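Local coordinates for probable adhesion protein (Pseudomonas aeruginosa, PDB 6R5S) that binds a divalent metal ion such as iron(II) or manganese(II) and probably delivers it to a membrane transporter as the solute-binding component of a metal-uptake system, at residues T112-S117 and S249-G254; V173-G178 and T192-P197; S225-P230 and L245-H250. All coordinates share one frame; numbering follows the deposited sequence.

Contact 1. Residues T112-S117 and S249-G254. With FE2 (Fe (II) ion), chain C.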
loop_
_atom_site.group_PDB
_atom_site.type_symbol
_atom_site.label_atom_id
_atom_site.label_comp_id
_atom_site.label_asym_id
_atom_site.label_seq_id
_atom_site.Cartn_x
_atom_site.Cartn_y
_atom_site.Cartn_z
ATOM N N THR A 112 3.909 -1.452 -3.631
ATOM C CA THR A 112 4.134 -0.302 -4.541
ATOM C C THR A 112 3.046 0.743 -4.349
ATOM O O THR A 112 3.354 1.912 -4.289
ATOM C CB THR A 112 4.167 -0.767 -5.999
ATOM O OG1 THR A 112 3.022 -1.593 -6.226
ATOM C CG2 THR A 112 5.438 -1.525 -6.355
ATOM N N PHE A 113 1.791 0.306 -4.147
ATOM C CA PHE A 113 0.636 1.159 -3.863
ATOM C C PHE A 113 0.783 2.075 -2.620
ATOM O O PHE A 113 0.024 3.039 -2.511
ATOM C CB PHE A 113 -0.660 0.345 -3.761
ATOM C CG PHE A 113 -0.594 -0.856 -2.852
ATOM C CD1 PHE A 113 -0.882 -0.739 -1.500
ATOM C CD2 PHE A 113 -0.318 -2.120 -3.362
ATOM C CE1 PHE A 113 -0.827 -1.849 -0.664
ATOM C CE2 PHE A 113 -0.270 -3.231 -2.526
ATOM C CZ PHE A 113 -0.531 -3.089 -1.184
ATOM N N LEU A 114 1.741 1.811 -1.701
ATOM C CA LEU A 114 1.911 2.730 -0.567
ATOM C C LEU A 114 3.045 3.737 -0.857
ATOM O O LEU A 114 3.831 4.060 0.025
ATOM C CB LEU A 114 2.039 2.027 0.798
ATOM C CG LEU A 114 0.945 1.006 1.138
ATOM C CD1 LEU A 114 1.342 0.132 2.286
ATOM C CD2 LEU A 114 -0.422 1.656 1.380
ATOM N N SER A 115 3.060 4.277 -2.111
ATOM C CA SER A 115 3.963 5.300 -2.653
ATOM C C SER A 115 3.207 6.119 -3.683
ATOM O O SER A 115 2.515 5.550 -4.518
ATOM C CB SER A 115 5.166 4.658 -3.331
ATOM O OG SER A 115 5.931 5.587 -4.088
ATOM N N ILE A 116 3.404 7.443 -3.679
ATOM C CA ILE A 116 2.749 8.382 -4.600
ATOM C C ILE A 116 3.258 8.213 -6.032
ATOM O O ILE A 116 2.431 8.015 -6.922
ATOM C CB ILE A 116 2.822 9.857 -4.084
ATOM C CG1 ILE A 116 2.068 10.027 -2.728
ATOM C CG2 ILE A 116 2.323 10.863 -5.126
ATOM C CD1 ILE A 116 0.470 9.675 -2.746
ATOM N N SER A 117 4.590 8.265 -6.259
ATOM C CA SER A 117 5.148 8.110 -7.611
ATOM C C SER A 117 4.855 6.745 -8.227
ATOM O O SER A 117 4.568 6.669 -9.420
ATOM C CB SER A 117 6.636 8.435 -7.649
ATOM O OG SER A 117 7.373 7.680 -6.707
ATOM N N SER A 249 -1.297 3.039 7.841
ATOM C CA SER A 249 -2.356 2.270 7.216
ATOM C C SER A 249 -1.891 1.603 5.942
ATOM O O SER A 249 -1.363 2.262 5.040
ATOM C CB SER A 249 -3.567 3.148 6.939
ATOM O OG SER A 249 -4.520 2.419 6.188
ATOM N N HIS A 250 -2.141 0.290 5.856
ATOM C CA HIS A 250 -1.857 -0.539 4.690
ATOM C C HIS A 250 -2.933 -0.246 3.606
ATOM O O HIS A 250 -2.732 -0.608 2.450
ATOM C CB HIS A 250 -1.908 -2.012 5.139
ATOM C CG HIS A 250 -1.308 -3.015 4.200
ATOM N ND1 HIS A 250 -1.790 -3.193 2.917
ATOM C CD2 HIS A 250 -0.361 -3.947 4.436
ATOM C CE1 HIS A 250 -1.107 -4.199 2.405
ATOM N NE2 HIS A 250 -0.240 -4.691 3.282
ATOM N N ILE A 251 -4.061 0.433 3.975
ATOM C CA ILE A 251 -5.221 0.773 3.109
ATOM C C ILE A 251 -5.846 -0.558 2.675
ATOM O O ILE A 251 -5.739 -0.943 1.517
ATOM C CB ILE A 251 -4.878 1.774 1.927
ATOM C CG1 ILE A 251 -3.952 2.940 2.407
ATOM C CG2 ILE A 251 -6.156 2.304 1.252
ATOM C CD1 ILE A 251 -3.414 3.866 1.390
ATOM N N SER A 252 -6.377 -1.318 3.657
ATOM C CA SER A 252 -6.936 -2.664 3.465
ATOM C C SER A 252 -8.147 -2.973 4.354
ATOM O O SER A 252 -8.751 -4.041 4.213
ATOM C CB SER A 252 -5.855 -3.719 3.685
ATOM O OG SER A 252 -5.423 -3.799 5.035
ATOM N N TYR A 253 -8.509 -2.046 5.258
ATOM C CA TYR A 253 -9.602 -2.238 6.219
ATOM C C TYR A 253 -10.908 -1.550 5.821
ATOM O O TYR A 253 -10.904 -0.407 5.362
ATOM C CB TYR A 253 -9.144 -1.763 7.610
ATOM C CG TYR A 253 -10.091 -2.053 8.753
ATOM C CD1 TYR A 253 -9.977 -3.222 9.501
ATOM C CD2 TYR A 253 -11.038 -1.113 9.155
ATOM C CE1 TYR A 253 -10.809 -3.469 10.590
ATOM C CE2 TYR A 253 -11.871 -1.346 10.248
ATOM C CZ TYR A 253 -11.754 -2.527 10.962
ATOM O OH TYR A 253 -12.581 -2.763 12.039
ATOM N N GLY A 254 -12.011 -2.244 6.066
ATOM C CA GLY A 254 -13.354 -1.731 5.843
ATOM C C GLY A 254 -13.805 -1.640 4.405
ATOM O O GLY A 254 -13.448 -2.475 3.568
HETATM FE FE FE2 C . 1.019 -6.544 2.939
#
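Leu-114 and His-250 mark the closest backbone approach, with CA atoms 7.2 Å apart; two loop portions meet without a hydrogen bond between them, side chains of 112-117 reaching side chains and backbone of the other segment. The setting is the buried metal site of a two-lobed solute-binding protein, in which each lobe is built round a parallel sheet. Residues 112-117 follow the ligand His-111 and run into the helix 116-133, whereas 249-254 leave the edge strand 244-248 of the second sheet.

Leu-114 makes the apolar part of the contact. Its CD2 methyl lies against the carbonyl of His-250, 3.4 Å from the O atom, and also meets CD1 of Ile-251 at 3.7 Å; the two branched side chains run past each other in opposite directions. Phe-113 takes chi1 50°, with CG lodged between the backbone N and the carbonyl carbon, and this swings the far edge of its ring to the imidazole. CZ of Phe-113 stands 3.8 Å from CE1 of His-250, which sits near the plane of the phenyl ring, and the two ring planes are inclined at 44°.

The other side of the contact is organised by an ST turn, in which Ser-249 OG accepts the backbone N-H of Ile-251 at 3.0 Å. Tyr-261 and Glu-264 of the helix 260-279 also touch Ile-251. The imidazole bordered by Phe-113 is one of six that surround the iron, along with those of His-41, His-66, His-111, His-177 and His-199, and His-250 binds the ion through NE2 at 2.3 Å.

Contact 2. Residues V173-G178 and T192-P197. With FE2 (Fe (II) ion), chain C.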
loop_
_atom_site.group_PDB
_atom_site.type_symbol
_atom_site.label_atom_id
_atom_site.label_comp_id
_atom_site.label_asym_id
_atom_site.label_seq_id
_atom_site.Cartn_x
_atom_site.Cartn_y
_atom_site.Cartn_z
ATOM N N VAL A 173 14.417 4.132 11.722
ATOM C CA VAL A 173 12.999 3.778 11.648
ATOM C C VAL A 173 12.858 2.244 11.507
ATOM O O VAL A 173 13.709 1.600 10.904
ATOM C CB VAL A 173 12.415 4.593 10.448
ATOM C CG1 VAL A 173 11.386 3.830 9.637
ATOM C CG2 VAL A 173 11.864 5.921 10.918
ATOM N N ALA A 174 11.822 1.666 12.119
ATOM C CA ALA A 174 11.512 0.234 12.028
ATOM C C ALA A 174 10.024 0.110 11.818
ATOM O O ALA A 174 9.281 1.021 12.188
ATOM C CB ALA A 174 11.913 -0.491 13.295
ATOM N N THR A 175 9.579 -0.984 11.184
ATOM C CA THR A 175 8.158 -1.231 10.926
ATOM C C THR A 175 7.852 -2.681 11.262
ATOM O O THR A 175 8.744 -3.530 11.159
ATOM C CB THR A 175 7.738 -0.807 9.486
ATOM O OG1 THR A 175 8.376 -1.613 8.509
ATOM C CG2 THR A 175 8.059 0.641 9.159
ATOM N N ILE A 176 6.612 -2.965 11.696
ATOM C CA ILE A 176 6.143 -4.318 11.995
ATOM C C ILE A 176 5.968 -5.047 10.646
ATOM O O ILE A 176 6.669 -6.011 10.371
ATOM C CB ILE A 176 4.822 -4.238 12.809
ATOM C CG1 ILE A 176 5.010 -3.472 14.148
ATOM C CG2 ILE A 176 4.156 -5.597 13.005
ATOM C CD1 ILE A 176 6.079 -3.966 15.101
ATOM N N HIS A 177 5.086 -4.522 9.789
ATOM C CA HIS A 177 4.797 -5.021 8.441
ATOM C C HIS A 177 5.812 -4.422 7.436
ATOM O O HIS A 177 6.142 -3.243 7.530
ATOM C CB HIS A 177 3.348 -4.604 8.069
ATOM C CG HIS A 177 2.720 -5.439 7.003
ATOM N ND1 HIS A 177 2.208 -6.682 7.275
ATOM C CD2 HIS A 177 2.511 -5.161 5.695
ATOM C CE1 HIS A 177 1.742 -7.139 6.123
ATOM N NE2 HIS A 177 1.889 -6.254 5.149
ATOM N N GLY A 178 6.260 -5.209 6.468
ATOM C CA GLY A 178 7.195 -4.736 5.446
ATOM C C GLY A 178 6.500 -4.020 4.304
ATOM O O GLY A 178 6.718 -4.343 3.131
ATOM N N THR A 192 15.233 0.391 8.830
ATOM C CA THR A 192 16.390 -0.285 9.446
ATOM C C THR A 192 16.021 -1.724 9.703
ATOM O O THR A 192 16.814 -2.609 9.417
ATOM C CB THR A 192 16.868 0.443 10.706
ATOM O OG1 THR A 192 17.123 1.810 10.394
ATOM C CG2 THR A 192 18.123 -0.149 11.277
ATOM N N ALA A 193 14.794 -1.965 10.168
ATOM C CA ALA A 193 14.331 -3.300 10.457
ATOM C C ALA A 193 12.831 -3.469 10.248
ATOM O O ALA A 193 12.055 -2.563 10.537
ATOM C CB ALA A 193 14.675 -3.632 11.892
ATOM N N VAL A 194 12.432 -4.655 9.792
ATOM C CA VAL A 194 11.048 -5.096 9.657
ATOM C C VAL A 194 10.894 -6.202 10.686
ATOM O O VAL A 194 11.710 -7.119 10.727
ATOM C CB VAL A 194 10.664 -5.525 8.216
ATOM C CG1 VAL A 194 9.371 -6.332 8.195
ATOM C CG2 VAL A 194 10.531 -4.301 7.328
ATOM N N VAL A 195 9.900 -6.083 11.561
ATOM C CA VAL A 195 9.666 -7.043 12.655
ATOM C C VAL A 195 9.103 -8.415 12.153
ATOM O O VAL A 195 9.515 -9.465 12.647
ATOM C CB VAL A 195 8.811 -6.395 13.764
ATOM C CG1 VAL A 195 8.515 -7.390 14.882
ATOM C CG2 VAL A 195 9.500 -5.127 14.312
ATOM N N GLU A 196 8.254 -8.409 11.137
ATOM C CA GLU A 196 7.741 -9.644 10.543
ATOM C C GLU A 196 8.843 -10.329 9.699
ATOM O O GLU A 196 9.363 -9.707 8.766
ATOM C CB GLU A 196 6.451 -9.377 9.736
ATOM C CG GLU A 196 5.250 -9.033 10.622
ATOM C CD GLU A 196 3.858 -8.937 10.008
ATOM O OE1 GLU A 196 3.729 -8.936 8.761
ATOM O OE2 GLU A 196 2.884 -8.867 10.795
ATOM N N PRO A 197 9.264 -11.580 10.024
ATOM C CA PRO A 197 10.339 -12.236 9.230
ATOM C C PRO A 197 10.099 -12.312 7.704
ATOM O O PRO A 197 11.033 -12.133 6.932
ATOM C CB PRO A 197 10.453 -13.625 9.867
ATOM C CG PRO A 197 9.160 -13.831 10.613
ATOM C CD PRO A 197 8.781 -12.472 11.098
HETATM FE FE FE2 C . 1.019 -6.544 2.939
#
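Two short parallel strands, 173-175 and the weakly bonded 193-194 at the sheet's outer edge, form this contact as members of a beta-alpha-beta unit whose helix is 181-185. Thr-175 pairs with Val-194: the N of Thr-175 donates to Ala-193 O at 3.0 Å, and its O receives Val-195 N at 2.8 Å. The backbone pairing outlasts the strands, since Glu-196 N binds Ile-176 O at 3.0 Å.

Beyond the strand end the side chains lead to the metal. With CG anti to the backbone N (chi1 -158°), the His-177 side chain carries NE2 to the iron, 2.4 Å away. On the same ring ND1 makes a weak, bent hydrogen bond of 3.1 Å to Glu-196 OE1, with the carboxylate plane turned 70° from the imidazole. Glu-196, stretched out along its length (chi2 -171°), is thus a second-shell residue that may help to set the rotation of a first-shell ligand. An apolar contact flanks the pairing: Ile-176 and Val-195 lie side by side, CD1 of Ile-176 to CG2 of Val-195 at 3.7 Å. Separately, the CG1 methyl of Val-194 approaches the backbone O of Ile-176 to 3.5 Å.

On its other side the strand 173-175 is bonded to 222-226, through Ala-174 with Val-222 and Phe-224. The helix 205-217 packs on Ala-174 and Val-195, and Ile-237 of the helix 234-241 rests on both Ile-176 and Val-195.

Contact 3. Residues S225-P230 and L245-H250. With FE2 (Fe (II) ion), chain C.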
loop_
_atom_site.group_PDB
_atom_site.type_symbol
_atom_site.label_atom_id
_atom_site.label_comp_id
_atom_site.label_asym_id
_atom_site.label_seq_id
_atom_site.Cartn_x
_atom_site.Cartn_y
_atom_site.Cartn_z
ATOM N N SER A 225 3.784 0.787 13.503
ATOM C CA SER A 225 2.865 -0.336 13.654
ATOM C C SER A 225 1.633 -0.227 12.699
ATOM O O SER A 225 1.505 0.746 11.945
ATOM C CB SER A 225 2.439 -0.503 15.118
ATOM O OG SER A 225 1.580 0.535 15.557
ATOM N N GLU A 226 0.741 -1.244 12.740
ATOM C CA GLU A 226 -0.453 -1.349 11.904
ATOM C C GLU A 226 -1.753 -0.819 12.527
ATOM O O GLU A 226 -2.165 -1.260 13.597
ATOM C CB GLU A 226 -0.646 -2.803 11.448
ATOM C CG GLU A 226 0.110 -3.166 10.183
ATOM C CD GLU A 226 -0.156 -2.368 8.920
ATOM O OE1 GLU A 226 -1.309 -1.933 8.676
ATOM O OE2 GLU A 226 0.819 -2.194 8.160
ATOM N N ILE A 227 -2.423 0.082 11.806
ATOM C CA ILE A 227 -3.714 0.664 12.168
ATOM C C ILE A 227 -4.806 -0.372 11.878
ATOM O O ILE A 227 -5.637 -0.638 12.751
ATOM C CB ILE A 227 -3.973 1.973 11.347
ATOM C CG1 ILE A 227 -3.164 3.142 11.888
ATOM C CG2 ILE A 227 -5.466 2.336 11.322
ATOM C CD1 ILE A 227 -3.181 4.401 11.075
ATOM N N ASP A 228 -4.809 -0.923 10.631
ATOM C CA ASP A 228 -5.801 -1.841 10.059
ATOM C C ASP A 228 -6.002 -3.131 10.854
ATOM O O ASP A 228 -7.079 -3.312 11.447
ATOM C CB ASP A 228 -5.473 -2.146 8.588
ATOM C CG ASP A 228 -5.466 -0.958 7.644
ATOM O OD1 ASP A 228 -6.012 0.113 8.017
ATOM O OD2 ASP A 228 -4.940 -1.102 6.525
ATOM N N PHE A 229 -4.992 -4.028 10.861
ATOM C CA PHE A 229 -5.059 -5.289 11.616
ATOM C C PHE A 229 -3.871 -5.335 12.591
ATOM O O PHE A 229 -2.796 -5.828 12.241
ATOM C CB PHE A 229 -5.182 -6.521 10.686
ATOM C CG PHE A 229 -6.324 -6.427 9.686
ATOM C CD1 PHE A 229 -7.603 -6.854 10.020
ATOM C CD2 PHE A 229 -6.113 -5.919 8.410
ATOM C CE1 PHE A 229 -8.654 -6.763 9.103
ATOM C CE2 PHE A 229 -7.164 -5.835 7.490
ATOM C CZ PHE A 229 -8.430 -6.249 7.846
ATOM N N PRO A 230 -4.025 -4.709 13.791
ATOM C CA PRO A 230 -2.891 -4.627 14.736
ATOM C C PRO A 230 -2.471 -5.958 15.323
ATOM O O PRO A 230 -3.238 -6.921 15.297
ATOM C CB PRO A 230 -3.385 -3.660 15.823
ATOM C CG PRO A 230 -4.628 -3.016 15.274
ATOM C CD PRO A 230 -5.219 -4.027 14.336
ATOM N N LEU A 245 6.235 4.773 19.390
ATOM C CA LEU A 245 5.229 4.136 18.535
ATOM C C LEU A 245 4.380 5.130 17.730
ATOM O O LEU A 245 3.882 6.111 18.290
ATOM C CB LEU A 245 4.283 3.279 19.383
ATOM C CG LEU A 245 3.444 2.283 18.603
ATOM C CD1 LEU A 245 4.102 0.946 18.602
ATOM C CD2 LEU A 245 2.015 2.226 19.125
ATOM N N TYR A 246 4.194 4.832 16.413
ATOM C CA TYR A 246 3.370 5.546 15.416
ATOM C C TYR A 246 2.714 4.494 14.521
ATOM O O TYR A 246 3.317 3.459 14.245
ATOM C CB TYR A 246 4.195 6.483 14.545
ATOM C CG TYR A 246 4.968 7.523 15.311
ATOM C CD1 TYR A 246 4.398 8.755 15.623
ATOM C CD2 TYR A 246 6.288 7.300 15.687
ATOM C CE1 TYR A 246 5.116 9.727 16.313
ATOM C CE2 TYR A 246 7.008 8.258 16.394
ATOM C CZ TYR A 246 6.419 9.471 16.696
ATOM O OH TYR A 246 7.146 10.419 17.357
ATOM N N SER A 247 1.485 4.750 14.076
ATOM C CA SER A 247 0.724 3.787 13.291
ATOM C C SER A 247 0.508 4.206 11.869
ATOM O O SER A 247 0.272 5.382 11.591
ATOM C CB SER A 247 -0.616 3.502 13.963
ATOM O OG SER A 247 -0.466 2.867 15.224
ATOM N N LEU A 248 0.557 3.248 10.960
ATOM C CA LEU A 248 0.347 3.540 9.553
ATOM C C LEU A 248 -0.711 2.631 8.976
ATOM O O LEU A 248 -1.056 1.613 9.580
ATOM C CB LEU A 248 1.669 3.471 8.764
ATOM C CG LEU A 248 2.683 4.609 9.003
ATOM C CD1 LEU A 248 3.943 4.369 8.268
ATOM C CD2 LEU A 248 2.137 5.913 8.556
ATOM N N SER A 249 -1.297 3.039 7.841
ATOM C CA SER A 249 -2.356 2.270 7.216
ATOM C C SER A 249 -1.891 1.603 5.942
ATOM O O SER A 249 -1.363 2.262 5.040
ATOM C CB SER A 249 -3.567 3.148 6.939
ATOM O OG SER A 249 -4.520 2.419 6.188
ATOM N N HIS A 250 -2.141 0.290 5.856
ATOM C CA HIS A 250 -1.857 -0.539 4.690
ATOM C C HIS A 250 -2.933 -0.246 3.606
ATOM O O HIS A 250 -2.732 -0.608 2.450
ATOM C CB HIS A 250 -1.908 -2.012 5.139
ATOM C CG HIS A 250 -1.308 -3.015 4.200
ATOM N ND1 HIS A 250 -1.790 -3.193 2.917
ATOM C CD2 HIS A 250 -0.361 -3.947 4.436
ATOM C CE1 HIS A 250 -1.107 -4.199 2.405
ATOM N NE2 HIS A 250 -0.240 -4.691 3.282
HETATM FE FE FE2 C . 1.019 -6.544 2.939
#
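One carboxylate, that of Glu-226, borders the imidazole of His-250, bringing OE2 to the ring's edge, near its plane; that of Asp-228 stays at the root of the side chain, by N and CB. The Glu-226 carboxylate is turned 58° from the ring and the Asp-228 carboxylate 48°. From elsewhere in the chain, the rings of His-41 and His-111 meet the imidazole at a steep inclination, nearly perpendicular for His-41.

Glu-226 bends at chi2 (-58°), which folds its head back so that OE1 lies 3.6 Å from CB of His-250; OE2 is hydrogen-bonded to Tyr-180 OH. Asp-228 OD2 accepts a weak bond from the backbone N of His-250, at 3.2 Å, besides its partner Ser-252 OG. The two acids probably make the surroundings of this metal ligand more negative.

Behind these groups lies regular parallel pairing. Ser-225 N binds Tyr-246 O at 2.8 Å, and Leu-248 N returns to Ser-225 O. One residue past the strand 222-226, Ile-227 N reaches Leu-248 O at 3.0 Å. On the face shared by Ser-225 and Ser-247, the OG of Ser-247 donates to that of Ser-225 at 3.1 Å. Ile-227 then lays its CG1 and CD1 alongside Ser-247.

This is a beta-alpha-beta unit closing one side of the second sheet, where 244-248 is the outermost strand. Its helix 234-241 touches Leu-245, whereas the helix 260-279 packs on Tyr-246, Leu-248 and Ser-249.

Overall arrangement
Followed from the N terminus, the chain first opens contact 1 at 112-117, just after the ligand His-111. It then makes contact 2, closing the short loop between 173-178 and 192-197 entirely inside the larger one. Contact 3 comes next in series, opening at 225-230; its second segment, 245-250, overlaps 249-254, so contacts 1 and 3 end together and share Ser-249 and His-250. Contacts 2 and 3 tie strands on either side of the neighbours 173-175 and 222-226 into a single sheet, while contact 1 joins the loop after strand 244-248 to the loop leading into the helix 116-133. All three converge on the iron.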